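Local atomic coordinates of C-type lectin domain family 4, member a4 (Mus musculus, PDB entry 3VYK), a protein that recognises N-glycans bearing a bisecting N-acetylglucosamine through its extracellular C-type lectin domain, which holds a calcium ion at the sugar site, and probably acts as an immune receptor. Residues 15-20 with 53-58; 71-76 with 99-104. One frame throughout, in Å; residues are numbered along the deposited sequence.

Overall arrangement
Both contacts reach the same curled sheet of the C-type lectin domain. They lie on opposite sides of the chain's centre, with about 18 Å between the contact centres. Contact 1 (15-20 with 53-58) lies at the surface, where strand 13-19 meets the loop after helix 45-53, whereas contact 2 (71-76 with 99-104) is buried and borders the sugar site. They meet where L55 CD1 of contact 1 packs on I103 CG2 of contact 2 at 3.7 Å. In contact 2 the W73 side chain lies about 8 Å from the calcium ion, and N104 binds the glycan directly. Contact 1 is more remote: the L55 side chain is about 12 Å from a bound N-acetylglucosamine.

Contact 1: 15-20 with 53-58; sequences YFILND and SNLNTS
I17 and L55 mark the closest approach of the two backbones, with their CA atoms 7.4 Å apart. Segment 15-20 carries most of strand 13-19. The irregular chain that leaves helix 45-53 forms segment 53-58, and no hydrogen bond joins the two directly. The gap is filled mainly by I17, whose branched side chain points at the loop and crosses both N54 and L55 at about a right angle. Because CG2 stands anti to the backbone N (CG1 at chi1 -48°), both branches face the loop: CD1 and CG2 each lie 3.9 Å from L55 CD2, so a single methyl of the leucine sits against both ends of the isoleucine. CD1 also rests on N54 CB at 4.0 Å, and CG1 passes near the backbone carbonyl N54 O. A beta-branched residue suits this place, broad enough to cover two loop residues from one strand position. In the C-type lectin fold, strand 13-19 pairs antiparallel with the C-terminal strand 121-128, and the loop that follows the second helix is laid over this junction; accordingly I17 and L55 both touch V124 and Y61. Polar atoms finish the outer side. One water donates to N54 O at 2.8 Å and to N19 OD1 at 3.1 Å, bridging the two segments. The other half of the N19 amide, ND2, bonds to the hydroxyl of Y61, which also receives N56 N, so one tyrosine tethers both segments. Farther along, N56 forms an Asx turn, its short side chain placing the carbonyl oxygen within reach of the backbone N two residues on: OD1 accepts S58 N at 2.9 Å on an in-plane lone pair, while S58 OG donates to that oxygen from above the carbonyl plane, at 2.7 Å.

Contact 2: 71-76 with 99-104; sequences RQWRWI and RCVIIN. With NAG (2-acetamido-2-deoxy-beta-D-glucopyranose), chain B; SO4 (sulfate ion), chain D.
W73 and V101 touch although their strands are not paired with each other: 73-75 and 100-106 flank strand 61-67, and the indole reaches across to bring CZ3 within 3.5 Å of V101 CG2. The approach to the ring is oblique, with R99 O also near CZ3. A large flat side chain suits the span, and valine gives it a compact methyl, CG2, held beside the backbone N while CG1 lies anti to it (chi1 -179°). CZ2 of the same ring lies over the centre of one face of the R71 guanidinium, 3.5 Å above its plane. Salt bridges to D67 and D114 hold that guanidinium, and since D114 binds calcium, R71 is a second-shell residue that probably helps orient it. At the head of segment 99-104, R99 and C100 both face I115 in a classic beta bulge, and C100 is disulfide-bonded to C117. The R99 side chain turns outward to a sulfate, probably from the crystallisation liquor, giving NH1 to O3 at 2.9 Å, almost straight (176°), and NH2 to O1 at 2.8 Å, more bent. At the tail, N104 ND2 donates to two oxygens of one N-acetylglucosamine, O7 of the acetamide at 3.1 Å and hydroxyl oxygen O3 at 3.2 Å; its OD1 is also hydrogen-bonded, which helps fix the rotation of the amide. D119 and H121 bond to the same sugar. The arrangement is that of the sugar-binding side of a C-type lectin domain, with the E92-P93-N94 sequence of mannose-type members and the W112-N113-D114 motif on strand 109-115.

Contact 1: 15-20 with 53-58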
ATOM      1  N   TYR A  15      11.779   0.653   2.697  1.00 15.33           N
ATOM      2  CA  TYR A  15      10.691   0.390   1.746  1.00 16.19           C
ATOM      3  C   TYR A  15      11.196  -0.353   0.519  1.00 17.23           C
ATOM      4  O   TYR A  15      12.261  -0.058  -0.003  1.00 17.29           O
ATOM      5  CB  TYR A  15      10.024   1.711   1.344  1.00 15.63           C
ATOM      6  CG  TYR A  15       9.394   2.409   2.521  1.00 15.33           C
ATOM      7  CD1 TYR A  15       8.038   2.281   2.777  1.00 15.00           C
ATOM      8  CD2 TYR A  15      10.163   3.180   3.400  1.00 15.04           C
ATOM      9  CE1 TYR A  15       7.455   2.903   3.872  1.00 15.53           C
ATOM     10  CE2 TYR A  15       9.598   3.793   4.500  1.00 15.06           C
ATOM     11  CZ  TYR A  15       8.241   3.670   4.728  1.00 15.10           C
ATOM     12  OH  TYR A  15       7.671   4.279   5.820  1.00 16.05           O
ATOM     13  N   PHE A  16      10.408  -1.318   0.057  1.00 17.73           N
ATOM     14  CA  PHE A  16      10.757  -2.082  -1.139  1.00 18.48           C
ATOM     15  C   PHE A  16       9.600  -2.002  -2.116  1.00 17.95           C
ATOM     16  O   PHE A  16       8.453  -2.294  -1.756  1.00 18.09           O
ATOM     17  CB  PHE A  16      11.040  -3.544  -0.791  1.00 19.86           C
ATOM     18  CG  PHE A  16      11.586  -4.343  -1.943  1.00 21.22           C
ATOM     19  CD1 PHE A  16      12.930  -4.271  -2.280  1.00 22.24           C
ATOM     20  CD2 PHE A  16      10.748  -5.162  -2.694  1.00 21.85           C
ATOM     21  CE1 PHE A  16      13.434  -5.003  -3.347  1.00 23.45           C
ATOM     22  CE2 PHE A  16      11.244  -5.899  -3.765  1.00 22.97           C
ATOM     23  CZ  PHE A  16      12.587  -5.814  -4.092  1.00 23.53           C
ATOM     24  N   ILE A  17       9.906  -1.602  -3.346  1.00 18.46           N
ATOM     25  CA  ILE A  17       8.905  -1.474  -4.389  0.50 19.26           C
ATOM     26  C   ILE A  17       8.928  -2.756  -5.204  1.00 20.67           C
ATOM     27  O   ILE A  17       9.894  -3.025  -5.923  1.00 20.94           O
ATOM     28  CB  ILE A  17       9.171  -0.248  -5.298  1.00 19.37           C
ATOM     29  CG1 ILE A  17       9.463   1.016  -4.468  1.00 20.91           C
ATOM     30  CG2 ILE A  17       8.035  -0.073  -6.305  1.00 20.18           C
ATOM     31  CD1 ILE A  17       8.342   1.470  -3.543  1.00 21.24           C
ATOM     32  N   LEU A  18       7.877  -3.555  -5.058  1.00 20.81           N
ATOM     33  CA  LEU A  18       7.807  -4.866  -5.688  1.00 21.93           C
ATOM     34  C   LEU A  18       7.279  -4.700  -7.110  1.00 21.94           C
ATOM     35  O   LEU A  18       6.063  -4.728  -7.347  1.00 20.64           O
ATOM     36  CB  LEU A  18       6.924  -5.802  -4.854  1.00 23.36           C
ATOM     37  CG  LEU A  18       7.282  -7.285  -4.799  1.00 25.32           C
ATOM     38  CD1 LEU A  18       6.548  -7.962  -3.653  1.00 25.73           C
ATOM     39  CD2 LEU A  18       6.973  -7.964  -6.123  1.00 26.41           C
ATOM     40  N   ASN A  19       8.218  -4.508  -8.038  1.00 22.72           N
ATOM     41  CA  ASN A  19       7.952  -4.197  -9.441  0.50 22.50           C
ATOM     42  C   ASN A  19       8.123  -5.390 -10.384  1.00 24.11           C
ATOM     43  O   ASN A  19       7.634  -5.348 -11.511  1.00 23.97           O
ATOM     44  CB  ASN A  19       8.908  -3.096  -9.929  0.50 21.84           C
ATOM     45  CG  ASN A  19       8.449  -1.695  -9.570  0.50 21.32           C
ATOM     46  OD1 ASN A  19       9.276  -0.804  -9.371  0.50 21.48           O
ATOM     47  ND2 ASN A  19       7.137  -1.484  -9.516  0.50 20.23           N
ATOM     48  N   ASP A  20       8.829  -6.428  -9.940  1.00 26.36           N
ATOM     49  CA  ASP A  20       9.289  -7.486 -10.863  1.00 28.72           C
ATOM     50  C   ASP A  20       8.205  -8.498 -11.240  1.00 28.99           C
ATOM     51  O   ASP A  20       8.367  -9.280 -12.186  1.00 29.94           O
ATOM     52  CB  ASP A  20      10.570  -8.174 -10.345  1.00 30.62           C
ATOM     53  CG  ASP A  20      10.308  -9.218  -9.256  1.00 32.89           C
ATOM     54  OD1 ASP A  20       9.139  -9.477  -8.887  1.00 34.70           O
ATOM     55  OD2 ASP A  20      11.301  -9.801  -8.768  1.00 34.93           O
ATOM     56  N   SER A  53       6.658   8.915  -4.881  1.00 15.65           N
ATOM     57  CA  SER A  53       7.841   9.366  -5.619  1.00 16.44           C
ATOM     58  C   SER A  53       8.630   8.196  -6.213  1.00 17.44           C
ATOM     59  O   SER A  53       9.356   8.371  -7.195  1.00 19.03           O
ATOM     60  CB  SER A  53       8.747  10.221  -4.715  1.00 17.06           C
ATOM     61  OG  SER A  53       9.597   9.425  -3.921  1.00 20.41           O
ATOM     62  N   ASN A  54       8.480   7.022  -5.602  1.00 17.49           N
ATOM     63  CA  ASN A  54       9.203   5.809  -5.971  1.00 18.36           C
ATOM     64  C   ASN A  54       8.438   4.853  -6.899  1.00 18.70           C
ATOM     65  O   ASN A  54       8.932   3.767  -7.206  1.00 20.47           O
ATOM     66  CB  ASN A  54       9.622   5.068  -4.699  1.00 19.88           C
ATOM     67  CG  ASN A  54      10.782   5.739  -3.995  1.00 21.60           C
ATOM     68  OD1 ASN A  54      10.604   6.485  -3.028  1.00 22.02           O
ATOM     69  ND2 ASN A  54      11.985   5.480  -4.482  1.00 23.29           N
ATOM     70  N   LEU A  55       7.249   5.258  -7.343  1.00 17.67           N
ATOM     71  CA  LEU A  55       6.356   4.361  -8.090  1.00 18.31           C
ATOM     72  C   LEU A  55       6.255   4.670  -9.577  1.00 18.86           C
ATOM     73  O   LEU A  55       6.424   5.814 -10.006  1.00 20.06           O
ATOM     74  CB  LEU A  55       4.949   4.403  -7.486  1.00 17.36           C
ATOM     75  CG  LEU A  55       4.778   4.080  -6.005  1.00 16.73           C
ATOM     76  CD1 LEU A  55       3.306   4.181  -5.651  1.00 16.15           C
ATOM     77  CD2 LEU A  55       5.339   2.715  -5.628  1.00 16.40           C
ATOM     78  N   ASN A  56       5.930   3.637 -10.355  1.00 19.92           N
ATOM     79  CA  ASN A  56       5.667   3.786 -11.777  1.00 21.59           C
ATOM     80  C   ASN A  56       4.208   4.174 -11.990  1.00 21.48           C
ATOM     81  O   ASN A  56       3.302   3.493 -11.488  1.00 21.80           O
ATOM     82  CB  ASN A  56       5.981   2.469 -12.492  1.00 22.46           C
ATOM     83  CG  ASN A  56       6.020   2.611 -14.004  1.00 24.53           C
ATOM     84  OD1 ASN A  56       5.078   3.100 -14.623  1.00 25.73           O
ATOM     85  ND2 ASN A  56       7.128   2.184 -14.605  1.00 27.12           N
ATOM     86  N   THR A  57       3.970   5.254 -12.733  1.00 21.58           N
ATOM     87  CA  THR A  57       2.601   5.745 -12.937  0.70 21.45           C
ATOM     88  C   THR A  57       1.702   4.790 -13.735  1.00 21.56           C
ATOM     89  O   THR A  57       0.486   4.949 -13.728  1.00 22.13           O
ATOM     90  CB  THR A  57       2.557   7.151 -13.573  1.00 22.97           C
ATOM     91  OG1 THR A  57       3.122   7.104 -14.888  1.00 23.91           O
ATOM     92  CG2 THR A  57       3.329   8.148 -12.720  1.00 22.57           C
ATOM     93  N   SER A  58       2.298   3.804 -14.404  1.00 21.79           N
ATOM     94  CA  SER A  58       1.521   2.818 -15.156  0.50 21.19           C
ATOM     95  C   SER A  58       1.047   1.649 -14.291  1.00 20.60           C
ATOM     96  O   SER A  58       0.246   0.835 -14.743  1.00 21.51           O
ATOM     97  CB  SER A  58       2.307   2.297 -16.366  1.00 23.49           C
ATOM     98  OG  SER A  58       3.405   1.500 -15.957  1.00 27.40           O
TER
HETATM   99  O   HOH W   1       9.003   2.288  -9.594  1.00 26.03           O

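Contact 2: 71-76 with 99-104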
ATOM      1  N   ARG A  71     -16.948  -1.189   5.465  1.00 15.51           N
ATOM      2  CA  ARG A  71     -16.091  -0.034   5.226  1.00 15.58           C
ATOM      3  C   ARG A  71     -15.319   0.374   6.477  1.00 15.35           C
ATOM      4  O   ARG A  71     -15.010   1.547   6.676  1.00 18.04           O
ATOM      5  CB  ARG A  71     -16.874   1.155   4.623  1.00 15.09           C
ATOM      6  CG  ARG A  71     -17.818   0.806   3.475  1.00 14.86           C
ATOM      7  CD  ARG A  71     -17.157   0.793   2.100  1.00 14.94           C
ATOM      8  NE  ARG A  71     -16.312  -0.371   1.846  1.00 14.14           N
ATOM      9  CZ  ARG A  71     -15.689  -0.598   0.691  1.00 14.11           C
ATOM     10  NH1 ARG A  71     -15.823   0.258  -0.328  1.00 14.29           N
ATOM     11  NH2 ARG A  71     -14.935  -1.680   0.535  1.00 14.44           N
ATOM     12  N   GLN A  72     -14.983  -0.612   7.306  1.00 14.71           N
ATOM     13  CA  GLN A  72     -14.139  -0.384   8.483  1.00 14.57           C
ATOM     14  C   GLN A  72     -12.693  -0.696   8.119  1.00 14.12           C
ATOM     15  O   GLN A  72     -12.235  -1.846   8.203  1.00 14.32           O
ATOM     16  CB  GLN A  72     -14.608  -1.235   9.663  1.00 14.73           C
ATOM     17  CG  GLN A  72     -15.995  -0.836  10.141  1.00 15.83           C
ATOM     18  CD  GLN A  72     -16.537  -1.774  11.201  1.00 15.67           C
ATOM     19  OE1 GLN A  72     -16.851  -2.957  10.931  1.00 17.19           O
ATOM     20  NE2 GLN A  72     -16.684  -1.250  12.415  1.00 15.67           N
ATOM     21  N   TRP A  73     -11.984   0.341   7.667  1.00 13.93           N
ATOM     22  CA  TRP A  73     -10.620   0.179   7.161  1.00 13.97           C
ATOM     23  C   TRP A  73      -9.664  -0.057   8.291  1.00 14.49           C
ATOM     24  O   TRP A  73      -9.680   0.662   9.297  1.00 15.55           O
ATOM     25  CB  TRP A  73     -10.189   1.382   6.306  1.00 13.62           C
ATOM     26  CG  TRP A  73     -11.129   1.545   5.141  1.00 13.20           C
ATOM     27  CD1 TRP A  73     -12.185   2.444   5.021  1.00 13.52           C
ATOM     28  CD2 TRP A  73     -11.185   0.720   3.930  1.00 12.78           C
ATOM     29  NE1 TRP A  73     -12.854   2.253   3.831  1.00 13.40           N
ATOM     30  CE2 TRP A  73     -12.303   1.228   3.136  1.00 13.16           C
ATOM     31  CE3 TRP A  73     -10.436  -0.352   3.437  1.00 12.66           C
ATOM     32  CZ2 TRP A  73     -12.636   0.680   1.907  1.00 13.31           C
ATOM     33  CZ3 TRP A  73     -10.782  -0.895   2.190  1.00 12.98           C
ATOM     34  CH2 TRP A  73     -11.860  -0.387   1.450  1.00 13.01           C
ATOM     35  N   ARG A  74      -8.849  -1.095   8.143  1.00 14.61           N
ATOM     36  CA  ARG A  74      -7.907  -1.495   9.194  0.50 14.49           C
ATOM     37  C   ARG A  74      -6.535  -1.819   8.626  1.00 14.90           C
ATOM     38  O   ARG A  74      -6.416  -2.476   7.594  1.00 14.52           O
ATOM     39  CB  ARG A  74      -8.441  -2.697   9.998  1.00 16.43           C
ATOM     40  CG  ARG A  74      -9.782  -2.473  10.676  1.00 18.89           C
ATOM     41  CD  ARG A  74      -9.667  -1.470  11.816  1.00 21.33           C
ATOM     42  NE  ARG A  74     -10.933  -1.261  12.521  1.00 23.47           N
ATOM     43  CZ  ARG A  74     -11.789  -0.269  12.265  1.00 25.01           C
ATOM     44  NH1 ARG A  74     -11.536   0.622  11.318  1.00 25.72           N
ATOM     45  NH2 ARG A  74     -12.914  -0.169  12.961  1.00 26.34           N
ATOM     46  N   TRP A  75      -5.489  -1.331   9.286  1.00 14.26           N
ATOM     47  CA  TRP A  75      -4.122  -1.640   8.880  1.00 14.74           C
ATOM     48  C   TRP A  75      -3.735  -3.005   9.342  1.00 15.94           C
ATOM     49  O   TRP A  75      -4.156  -3.443  10.415  1.00 17.12           O
ATOM     50  CB  TRP A  75      -3.139  -0.629   9.479  1.00 14.12           C
ATOM     51  CG  TRP A  75      -3.296   0.760   8.920  1.00 13.87           C
ATOM     52  CD1 TRP A  75      -3.753   1.900   9.583  1.00 14.12           C
ATOM     53  CD2 TRP A  75      -3.028   1.195   7.544  1.00 13.39           C
ATOM     54  NE1 TRP A  75      -3.763   2.982   8.738  1.00 14.32           N
ATOM     55  CE2 TRP A  75      -3.337   2.620   7.497  1.00 13.25           C
ATOM     56  CE3 TRP A  75      -2.557   0.564   6.393  1.00 13.51           C
ATOM     57  CZ2 TRP A  75      -3.192   3.366   6.329  1.00 13.22           C
ATOM     58  CZ3 TRP A  75      -2.416   1.317   5.225  1.00 13.65           C
ATOM     59  CH2 TRP A  75      -2.727   2.685   5.193  1.00 13.64           C
ATOM     60  N   ILE A  76      -2.912  -3.677   8.548  1.00 16.47           N
ATOM     61  CA  ILE A  76      -2.523  -5.060   8.849  1.00 18.48           C
ATOM     62  C   ILE A  76      -1.628  -5.216  10.079  1.00 19.29           C
ATOM     63  O   ILE A  76      -1.556  -6.312  10.646  1.00 20.86           O
ATOM     64  CB  ILE A  76      -1.893  -5.770   7.638  1.00 19.22           C
ATOM     65  CG1 ILE A  76      -0.622  -5.042   7.166  1.00 19.38           C
ATOM     66  CG2 ILE A  76      -2.949  -5.952   6.550  1.00 20.44           C
ATOM     67  CD1 ILE A  76       0.115  -5.734   6.036  1.00 20.88           C
ATOM     68  N   ARG A  99     -12.218  -5.142  -1.226  1.00 13.65           N
ATOM     69  CA  ARG A  99     -11.871  -5.077   0.192  1.00 13.98           C
ATOM     70  C   ARG A  99     -10.407  -4.754   0.458  1.00 13.61           C
ATOM     71  O   ARG A  99     -10.017  -4.582   1.612  1.00 13.75           O
ATOM     72  CB  ARG A  99     -12.271  -6.381   0.896  1.00 15.45           C
ATOM     73  CG  ARG A  99     -13.775  -6.663   0.878  1.00 17.03           C
ATOM     74  CD  ARG A  99     -14.121  -7.945   1.646  1.00 17.62           C
ATOM     75  NE  ARG A  99     -13.188  -9.018   1.305  1.00 18.23           N
ATOM     76  CZ  ARG A  99     -13.283  -9.786   0.223  1.00 19.11           C
ATOM     77  NH1 ARG A  99     -14.298  -9.639  -0.627  1.00 19.06           N
ATOM     78  NH2 ARG A  99     -12.358 -10.702  -0.002  1.00 20.18           N
ATOM     79  N   CYS A 100      -9.612  -4.687  -0.613  1.00 13.02           N
ATOM     80  CA  CYS A 100      -8.191  -4.359  -0.561  1.00 13.01           C
ATOM     81  C   CYS A 100      -7.980  -3.007  -1.228  1.00 12.57           C
ATOM     82  O   CYS A 100      -8.903  -2.456  -1.828  1.00 12.51           O
ATOM     83  CB  CYS A 100      -7.366  -5.448  -1.242  1.00 13.53           C
ATOM     84  SG  CYS A 100      -7.251  -6.965  -0.257  1.00 14.79           S
ATOM     85  N   VAL A 101      -6.780  -2.460  -1.075  1.00 12.19           N
ATOM     86  CA  VAL A 101      -6.500  -1.085  -1.499  1.00 12.15           C
ATOM     87  C   VAL A 101      -5.182  -1.009  -2.254  1.00 11.76           C
ATOM     88  O   VAL A 101      -4.161  -1.574  -1.812  1.00 12.32           O
ATOM     89  CB  VAL A 101      -6.442  -0.138  -0.277  1.00 11.71           C
ATOM     90  CG1 VAL A 101      -6.168   1.311  -0.701  1.00 12.40           C
ATOM     91  CG2 VAL A 101      -7.723  -0.198   0.540  1.00 12.43           C
ATOM     92  N   ILE A 102      -5.212  -0.303  -3.389  1.00 11.61           N
ATOM     93  CA  ILE A 102      -3.992   0.044  -4.098  1.00 12.02           C
ATOM     94  C   ILE A 102      -3.771   1.546  -4.148  1.00 12.19           C
ATOM     95  O   ILE A 102      -4.716   2.334  -4.090  1.00 11.78           O
ATOM     96  CB  ILE A 102      -3.949  -0.493  -5.563  1.00 12.13           C
ATOM     97  CG1 ILE A 102      -5.125   0.032  -6.404  1.00 12.80           C
ATOM     98  CG2 ILE A 102      -3.831  -2.010  -5.562  1.00 13.34           C
ATOM     99  CD1 ILE A 102      -5.032  -0.320  -7.883  1.00 12.89           C
ATOM    100  N   ILE A 103      -2.499   1.911  -4.251  1.00 12.50           N
ATOM    101  CA  ILE A 103      -2.100   3.225  -4.734  1.00 13.23           C
ATOM    102  C   ILE A 103      -2.036   3.122  -6.257  1.00 13.46           C
ATOM    103  O   ILE A 103      -1.359   2.249  -6.804  1.00 14.47           O
ATOM    104  CB  ILE A 103      -0.717   3.629  -4.180  1.00 13.72           C
ATOM    105  CG1 ILE A 103      -0.767   3.753  -2.659  1.00 14.05           C
ATOM    106  CG2 ILE A 103      -0.238   4.937  -4.810  1.00 14.18           C
ATOM    107  CD1 ILE A 103       0.579   4.031  -2.019  1.00 14.01           C
ATOM    108  N   ASN A 104      -2.737   4.015  -6.938  1.00 13.53           N
ATOM    109  CA  ASN A 104      -2.588   4.148  -8.393  1.00 14.47           C
ATOM    110  C   ASN A 104      -2.659   5.603  -8.837  1.00 15.01           C
ATOM    111  O   ASN A 104      -3.007   6.504  -8.053  1.00 13.95           O
ATOM    112  CB  ASN A 104      -3.564   3.224  -9.174  1.00 14.78           C
ATOM    113  CG  ASN A 104      -5.028   3.609  -9.011  1.00 14.95           C
ATOM    114  OD1 ASN A 104      -5.369   4.535  -8.299  1.00 15.68           O
ATOM    115  ND2 ASN A 104      -5.920   2.871  -9.685  1.00 15.35           N
TER
HETATM  116  C1  NAG B   3      -9.565  -0.331 -11.240  1.00 15.21           C
HETATM  117  C2  NAG B   3      -8.332   0.566 -11.425  1.00 16.32           C
HETATM  118  C3  NAG B   3      -7.158  -0.208 -12.024  1.00 17.46           C
HETATM  119  C4  NAG B   3      -6.933  -1.520 -11.269  1.00 17.41           C
HETATM  120  C5  NAG B   3      -8.240  -2.305 -11.106  1.00 16.36           C
HETATM  121  C6  NAG B   3      -8.086  -3.518 -10.199  1.00 16.13           C
HETATM  122  C7  NAG B   3      -9.005   2.909 -11.686  1.00 17.19           C
HETATM  123  C8  NAG B   3      -9.497   3.964 -12.627  1.00 17.73           C
HETATM  124  N2  NAG B   3      -8.759   1.710 -12.213  1.00 17.08           N
HETATM  125  O3  NAG B   3      -5.990   0.587 -11.929  1.00 19.66           O
HETATM  126  O4  NAG B   3      -5.985  -2.311 -11.941  1.00 18.12           O
HETATM  127  O5  NAG B   3      -9.214  -1.482 -10.491  1.00 15.34           O
HETATM  128  O6  NAG B   3      -7.636  -4.657 -10.901  1.00 17.15           O
HETATM  129  O7  NAG B   3      -8.855   3.158 -10.481  1.00 17.24           O
HETATM  130  S   SO4 D1008     -14.012 -12.772  -2.709  1.00 20.86           S
HETATM  131  O1  SO4 D1008     -13.525 -12.874  -1.305  1.00 19.72           O
HETATM  132  O2  SO4 D1008     -15.027 -13.815  -3.027  1.00 18.40           O
HETATM  133  O3  SO4 D1008     -14.574 -11.421  -2.945  1.00 20.98           O
HETATM  134  O4  SO4 D1008     -12.848 -12.970  -3.606  1.00 21.69           O